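Local coordinates for coclaurine N-methyltransferase (Coptis japonica, PDB 6GKV), which transfers a methyl group from S-adenosyl-L-methionine to the ring nitrogen of coclaurine and related tetrahydroisoquinolines in plant alkaloid biosynthesis, at residues A[113-118]-A[135-140]; A[49-54]-A[264-269]. All coordinates share one frame; numbering follows the deposited sequence.

Interaction 1: A[113-118]-A[135-140]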
loop_
_atom_site.group_PDB
_atom_site.type_symbol
_atom_site.label_atom_id
_atom_site.label_comp_id
_atom_site.label_asym_id
_atom_site.label_seq_id
_atom_site.Cartn_x
_atom_site.Cartn_y
_atom_site.Cartn_z
ATOM N N ASP A 113 -18.444 -8.588 16.481
ATOM C CA ASP A 113 -19.446 -8.500 15.424
ATOM C C ASP A 113 -18.833 -8.043 14.107
ATOM O O ASP A 113 -19.082 -8.635 13.054
ATOM C CB ASP A 113 -20.565 -7.545 15.831
ATOM C CG ASP A 113 -21.599 -8.211 16.715
ATOM O OD1 ASP A 113 -21.531 -9.449 16.867
ATOM O OD2 ASP A 113 -22.486 -7.505 17.241
ATOM N N LEU A 114 -18.016 -6.996 14.174
ATOM C CA LEU A 114 -17.379 -6.453 12.979
ATOM C C LEU A 114 -16.463 -7.479 12.283
ATOM O O LEU A 114 -16.355 -7.489 11.061
ATOM C CB LEU A 114 -16.601 -5.179 13.342
ATOM C CG LEU A 114 -15.947 -4.417 12.192
ATOM C CD1 LEU A 114 -16.926 -4.144 11.036
ATOM C CD2 LEU A 114 -15.291 -3.126 12.692
ATOM N N TYR A 115 -15.814 -8.340 13.060
ATOM C CA TYR A 115 -14.992 -9.411 12.502
ATOM C C TYR A 115 -15.838 -10.378 11.682
ATOM O O TYR A 115 -15.436 -10.811 10.606
ATOM C CB TYR A 115 -14.283 -10.199 13.600
ATOM C CG TYR A 115 -13.236 -9.452 14.383
ATOM C CD1 TYR A 115 -12.506 -8.429 13.812
ATOM C CD2 TYR A 115 -12.944 -9.814 15.710
ATOM C CE1 TYR A 115 -11.504 -7.790 14.531
ATOM C CE2 TYR A 115 -11.979 -9.159 16.444
ATOM C CZ TYR A 115 -11.270 -8.129 15.852
ATOM O OH TYR A 115 -10.307 -7.466 16.588
ATOM N N CYS A 116 -17.005 -10.726 12.218
ATOM C CA CYS A 116 -17.900 -11.670 11.562
ATOM C C CYS A 116 -18.461 -11.093 10.292
ATOM O O CYS A 116 -18.664 -11.806 9.320
ATOM C CB CYS A 116 -19.043 -12.070 12.488
ATOM S SG CYS A 116 -18.463 -12.752 14.028
ATOM N N GLU A 117 -18.716 -9.794 10.326
ATOM C CA GLU A 117 -19.188 -9.059 9.167
ATOM C C GLU A 117 -18.118 -9.069 8.082
ATOM O O GLU A 117 -18.370 -9.503 6.952
ATOM C CB GLU A 117 -19.549 -7.630 9.579
ATOM C CG GLU A 117 -20.124 -6.719 8.509
ATOM C CD GLU A 117 -20.521 -5.360 9.094
ATOM O OE1 GLU A 117 -20.885 -5.311 10.294
ATOM O OE2 GLU A 117 -20.451 -4.341 8.372
ATOM N N ARG A 118 -16.912 -8.631 8.441
ATOM C CA ARG A 118 -15.864 -8.430 7.447
ATOM C C ARG A 118 -15.249 -9.747 6.949
ATOM O O ARG A 118 -14.769 -9.833 5.816
ATOM C CB ARG A 118 -14.789 -7.495 8.016
ATOM C CG ARG A 118 -15.319 -6.081 8.237
ATOM C CD ARG A 118 -14.206 -5.068 8.468
ATOM N NE ARG A 118 -14.730 -3.710 8.388
ATOM C CZ ARG A 118 -14.089 -2.621 8.793
ATOM N NH1 ARG A 118 -12.877 -2.707 9.327
ATOM N NH2 ARG A 118 -14.662 -1.441 8.656
ATOM N N GLY A 135 -10.096 -16.682 23.824
ATOM C CA GLY A 135 -11.196 -17.158 23.009
ATOM C C GLY A 135 -12.403 -16.255 22.888
ATOM O O GLY A 135 -13.492 -16.737 22.569
ATOM N N ALA A 136 -12.211 -14.956 23.124
ATOM C CA ALA A 136 -13.277 -13.970 22.957
ATOM C C ALA A 136 -14.006 -14.163 21.626
ATOM O O ALA A 136 -15.249 -14.146 21.576
ATOM C CB ALA A 136 -12.718 -12.575 23.054
ATOM N N LEU A 137 -13.232 -14.384 20.562
ATOM C CA LEU A 137 -13.803 -14.577 19.225
ATOM C C LEU A 137 -14.345 -15.987 19.021
ATOM O O LEU A 137 -15.434 -16.158 18.477
ATOM C CB LEU A 137 -12.765 -14.266 18.149
ATOM C CG LEU A 137 -13.173 -14.407 16.677
ATOM C CD1 LEU A 137 -14.365 -13.501 16.304
ATOM C CD2 LEU A 137 -11.969 -14.106 15.794
ATOM N N THR A 138 -13.586 -16.991 19.458
ATOM C CA THR A 138 -14.021 -18.383 19.356
ATOM C C THR A 138 -15.397 -18.570 19.973
ATOM O O THR A 138 -16.315 -19.049 19.315
ATOM C CB THR A 138 -13.020 -19.336 20.035
ATOM O OG1 THR A 138 -11.845 -19.436 19.227
ATOM C CG2 THR A 138 -13.619 -20.723 20.202
ATOM N N LEU A 139 -15.541 -18.163 21.227
ATOM C CA LEU A 139 -16.789 -18.351 21.958
ATOM C C LEU A 139 -17.946 -17.578 21.323
ATOM O O LEU A 139 -19.089 -18.037 21.305
ATOM C CB LEU A 139 -16.605 -17.932 23.419
ATOM C CG LEU A 139 -15.416 -18.642 24.062
ATOM C CD1 LEU A 139 -15.186 -18.234 25.538
ATOM C CD2 LEU A 139 -15.608 -20.151 23.904
ATOM N N HIS A 140 -17.632 -16.401 20.802
ATOM C CA HIS A 140 -18.639 -15.512 20.240
ATOM C C HIS A 140 -19.187 -16.078 18.936
ATOM O O HIS A 140 -20.403 -16.149 18.736
ATOM C CB HIS A 140 -18.041 -14.120 20.017
ATOM C CG HIS A 140 -18.994 -13.135 19.414
ATOM N ND1 HIS A 140 -19.113 -12.948 18.052
ATOM C CD2 HIS A 140 -19.860 -12.268 19.992
ATOM C CE1 HIS A 140 -20.013 -12.010 17.815
ATOM N NE2 HIS A 140 -20.482 -11.582 18.974
#
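His140, reaching from helix 136-143 across to helix 104-118, carries the largest share of this contact. Its CG stands anti to the backbone N (chi1 179°), which extends the imidazole toward Asp113 and Cys116. Both meet the ring at its edge. Asp113 OD1 lies in the ring plane, 3.1 Å from His140 CE1 and 3.2 Å from His140 NE2, with the carboxylate plane turned 57° from that of the imidazole. Cys116 SG comes to 4.1 Å from His140 ND1, a sulfur-aromatic approach along the rim. Deeper in, Leu137 brings CD1 to the edge of the Tyr115 ring, 4.0 Å from Tyr115 CD2, and its side chain also rests on Leu195 and Ile197. The phenol end of Tyr115 is held elsewhere, by Glu226 and Lys91. With an alanine in place of His140, Asp113 OD1 and Cys116 SG would probably lose the ring edge they share, opening a gap between the helices. The helix segments cross at -70° with axes 10.9 Å apart, and strand 126-130 joins them in sequence. Neighbouring helices whose Tyr115 and Leu137 both rest on strand 191-197 are part of the Rossmann-like fold of S-adenosylmethionine-dependent methyltransferases, here beside the cofactor pocket.

Interaction 2: A[49-54]-A[264-269]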
loop_
_atom_site.group_PDB
_atom_site.type_symbol
_atom_site.label_atom_id
_atom_site.label_comp_id
_atom_site.label_asym_id
_atom_site.label_seq_id
_atom_site.Cartn_x
_atom_site.Cartn_y
_atom_site.Cartn_z
ATOM N N ALA A 49 11.003 2.850 -0.245
ATOM C CA ALA A 49 12.231 2.083 -0.103
ATOM C C ALA A 49 12.425 1.508 1.311
ATOM O O ALA A 49 12.892 0.381 1.439
ATOM C CB ALA A 49 13.421 2.944 -0.481
ATOM N N GLU A 50 12.078 2.267 2.358
ATOM C CA GLU A 50 12.076 1.732 3.741
ATOM C C GLU A 50 11.124 0.558 3.910
ATOM O O GLU A 50 11.441 -0.412 4.580
ATOM C CB GLU A 50 11.699 2.808 4.758
ATOM C CG GLU A 50 12.809 3.785 5.053
ATOM C CD GLU A 50 14.083 3.076 5.520
ATOM O OE1 GLU A 50 14.006 2.236 6.453
ATOM O OE2 GLU A 50 15.161 3.353 4.947
ATOM N N ILE A 51 9.955 0.634 3.293
ATOM C CA ILE A 51 9.022 -0.474 3.380
ATOM C C ILE A 51 9.603 -1.709 2.683
ATOM O O ILE A 51 9.340 -2.829 3.086
ATOM C CB ILE A 51 7.644 -0.120 2.773
ATOM C CG1 ILE A 51 7.026 1.075 3.506
ATOM C CG2 ILE A 51 6.676 -1.338 2.853
ATOM C CD1 ILE A 51 6.579 0.737 4.909
ATOM N N GLN A 52 10.411 -1.497 1.645
ATOM C CA GLN A 52 10.941 -2.606 0.860
ATOM C C GLN A 52 12.121 -3.267 1.569
ATOM O O GLN A 52 12.294 -4.480 1.477
ATOM C CB GLN A 52 11.358 -2.120 -0.532
ATOM C CG GLN A 52 10.191 -1.647 -1.383
ATOM C CD GLN A 52 9.155 -2.727 -1.561
ATOM O OE1 GLN A 52 9.389 -3.702 -2.275
ATOM N NE2 GLN A 52 8.002 -2.571 -0.898
ATOM N N ASN A 53 12.930 -2.458 2.258
ATOM C CA ASN A 53 14.034 -2.947 3.045
ATOM C C ASN A 53 13.530 -3.911 4.096
ATOM O O ASN A 53 14.093 -4.988 4.290
ATOM C CB ASN A 53 14.777 -1.791 3.702
ATOM C CG ASN A 53 15.570 -0.984 2.710
ATOM O OD1 ASN A 53 15.716 -1.388 1.560
ATOM N ND2 ASN A 53 16.095 0.164 3.144
ATOM N N LEU A 54 12.436 -3.538 4.748
ATOM C CA LEU A 54 11.863 -4.404 5.759
ATOM C C LEU A 54 11.128 -5.625 5.151
ATOM O O LEU A 54 11.339 -6.751 5.592
ATOM C CB LEU A 54 10.931 -3.599 6.672
ATOM C CG LEU A 54 10.506 -4.366 7.928
ATOM C CD1 LEU A 54 11.729 -4.947 8.627
ATOM C CD2 LEU A 54 9.703 -3.493 8.869
ATOM N N PHE A 264 0.939 -6.009 4.458
ATOM C CA PHE A 264 0.679 -7.345 3.983
ATOM C C PHE A 264 0.166 -7.335 2.564
ATOM O O PHE A 264 0.015 -8.383 1.950
ATOM C CB PHE A 264 -0.270 -8.034 4.940
ATOM C CG PHE A 264 0.296 -8.134 6.320
ATOM C CD1 PHE A 264 1.421 -8.906 6.552
ATOM C CD2 PHE A 264 -0.255 -7.426 7.376
ATOM C CE1 PHE A 264 1.989 -8.995 7.828
ATOM C CE2 PHE A 264 0.300 -7.510 8.646
ATOM C CZ PHE A 264 1.429 -8.293 8.872
ATOM N N LEU A 265 -0.038 -6.135 2.023
ATOM C CA LEU A 265 -0.257 -5.980 0.601
ATOM C C LEU A 265 0.971 -6.495 -0.152
ATOM O O LEU A 265 0.913 -6.764 -1.360
ATOM C CB LEU A 265 -0.534 -4.511 0.241
ATOM C CG LEU A 265 -1.769 -3.843 0.877
ATOM C CD1 LEU A 265 -1.953 -2.424 0.376
ATOM C CD2 LEU A 265 -3.058 -4.652 0.667
ATOM N N TYR A 266 2.089 -6.618 0.564
ATOM C CA TYR A 266 3.358 -6.972 -0.066
ATOM C C TYR A 266 3.672 -8.440 0.133
ATOM O O TYR A 266 4.753 -8.906 -0.224
ATOM C CB TYR A 266 4.492 -6.114 0.493
ATOM C CG TYR A 266 4.487 -4.673 0.012
ATOM C CD1 TYR A 266 4.903 -4.349 -1.287
ATOM C CD2 TYR A 266 4.080 -3.643 0.846
ATOM C CE1 TYR A 266 4.902 -3.051 -1.746
ATOM C CE2 TYR A 266 4.079 -2.302 0.397
ATOM C CZ TYR A 266 4.498 -2.022 -0.898
ATOM O OH TYR A 266 4.515 -0.721 -1.352
ATOM N N PHE A 267 2.720 -9.157 0.720
ATOM C CA PHE A 267 2.881 -10.577 1.014
ATOM C C PHE A 267 1.682 -11.344 0.435
ATOM O O PHE A 267 0.820 -11.852 1.163
ATOM C CB PHE A 267 3.038 -10.799 2.533
ATOM C CG PHE A 267 4.384 -10.354 3.067
ATOM C CD1 PHE A 267 5.514 -11.174 2.928
ATOM C CD2 PHE A 267 4.522 -9.129 3.692
ATOM C CE1 PHE A 267 6.761 -10.768 3.396
ATOM C CE2 PHE A 267 5.763 -8.693 4.137
ATOM C CZ PHE A 267 6.889 -9.522 4.003
ATOM N N GLN A 268 1.632 -11.389 -0.896
ATOM C CA GLN A 268 0.479 -11.911 -1.610
ATOM C C GLN A 268 0.885 -12.975 -2.612
ATOM O O GLN A 268 0.245 -13.120 -3.659
ATOM C CB GLN A 268 -0.277 -10.778 -2.320
ATOM C CG GLN A 268 -0.968 -9.851 -1.350
ATOM C CD GLN A 268 -1.987 -8.938 -2.006
ATOM O OE1 GLN A 268 -3.100 -9.354 -2.312
ATOM N NE2 GLN A 268 -1.612 -7.679 -2.210
ATOM N N ASP A 269 1.944 -13.715 -2.276
ATOM C CA ASP A 269 2.394 -14.835 -3.087
ATOM C C ASP A 269 1.421 -16.021 -3.082
ATOM O O ASP A 269 1.401 -16.787 -4.034
ATOM C CB ASP A 269 3.761 -15.305 -2.623
ATOM C CG ASP A 269 4.852 -14.317 -2.939
ATOM O OD1 ASP A 269 4.575 -13.325 -3.640
ATOM O OD2 ASP A 269 6.001 -14.539 -2.510
#
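Helix 44-58, in the N-terminal helical part of the chain, packs here against the short 3-10 turn that precedes strand 272-279, at the interface of the homodimer. Tyr266 takes the middle of the contact, met by two consecutive residues of the helix. Gln52 bends at chi2 (-58°), and this curl brings its amide over one face of the phenol ring. NE2 of Gln52 stands 3.2 Å from Tyr266 CE1 and 3.5 Å from Tyr266 CZ, displaced from the ring centre toward the rim. The amide plane is inclined 56° to the ring, so the two groups are not stacked flat. Ile51 supplies the apolar half: its CG2 methyl touches Tyr266 CE2 at 3.7 Å, and the side chains cross at about a right angle. The phenol oxygen is satisfied across the interface, by His276 of the second subunit. Within 264-269, a nearly straight bond of 2.8 Å runs from Gln268 NE2 to Leu265 O, with the oxygen in the plane of the Gln268 amide; Gln268 NE2 also bonds to Leu265 O of the second subunit. Asn275 of the second subunit also packs on Gln52. Tyr266 is thus a buried aromatic of the homodimer interface, joining intrachain and intersubunit packing.

Interaction 1 and interaction 2 illustrate local and distant closure in one chain. In interaction 1 only 16 residues separate the segments, and the contact stays within the cofactor-binding fold; in interaction 2 the interval is 209 residues, and an N-terminal helix is brought against a turn at the subunit interface. The shorter excursion lies wholly within the longer. The centres of interaction 1 and interaction 2 are about 28 Å apart and the nearest atoms of the two interactions about 13 Å apart, so they do not touch. Interaction 1 is close to the active site: the side chain of Tyr115 is about 6 Å from bound S-adenosyl-L-homocysteine and about 10 Å from N-methylheliamine. Interaction 2 lies away from both ligand pockets.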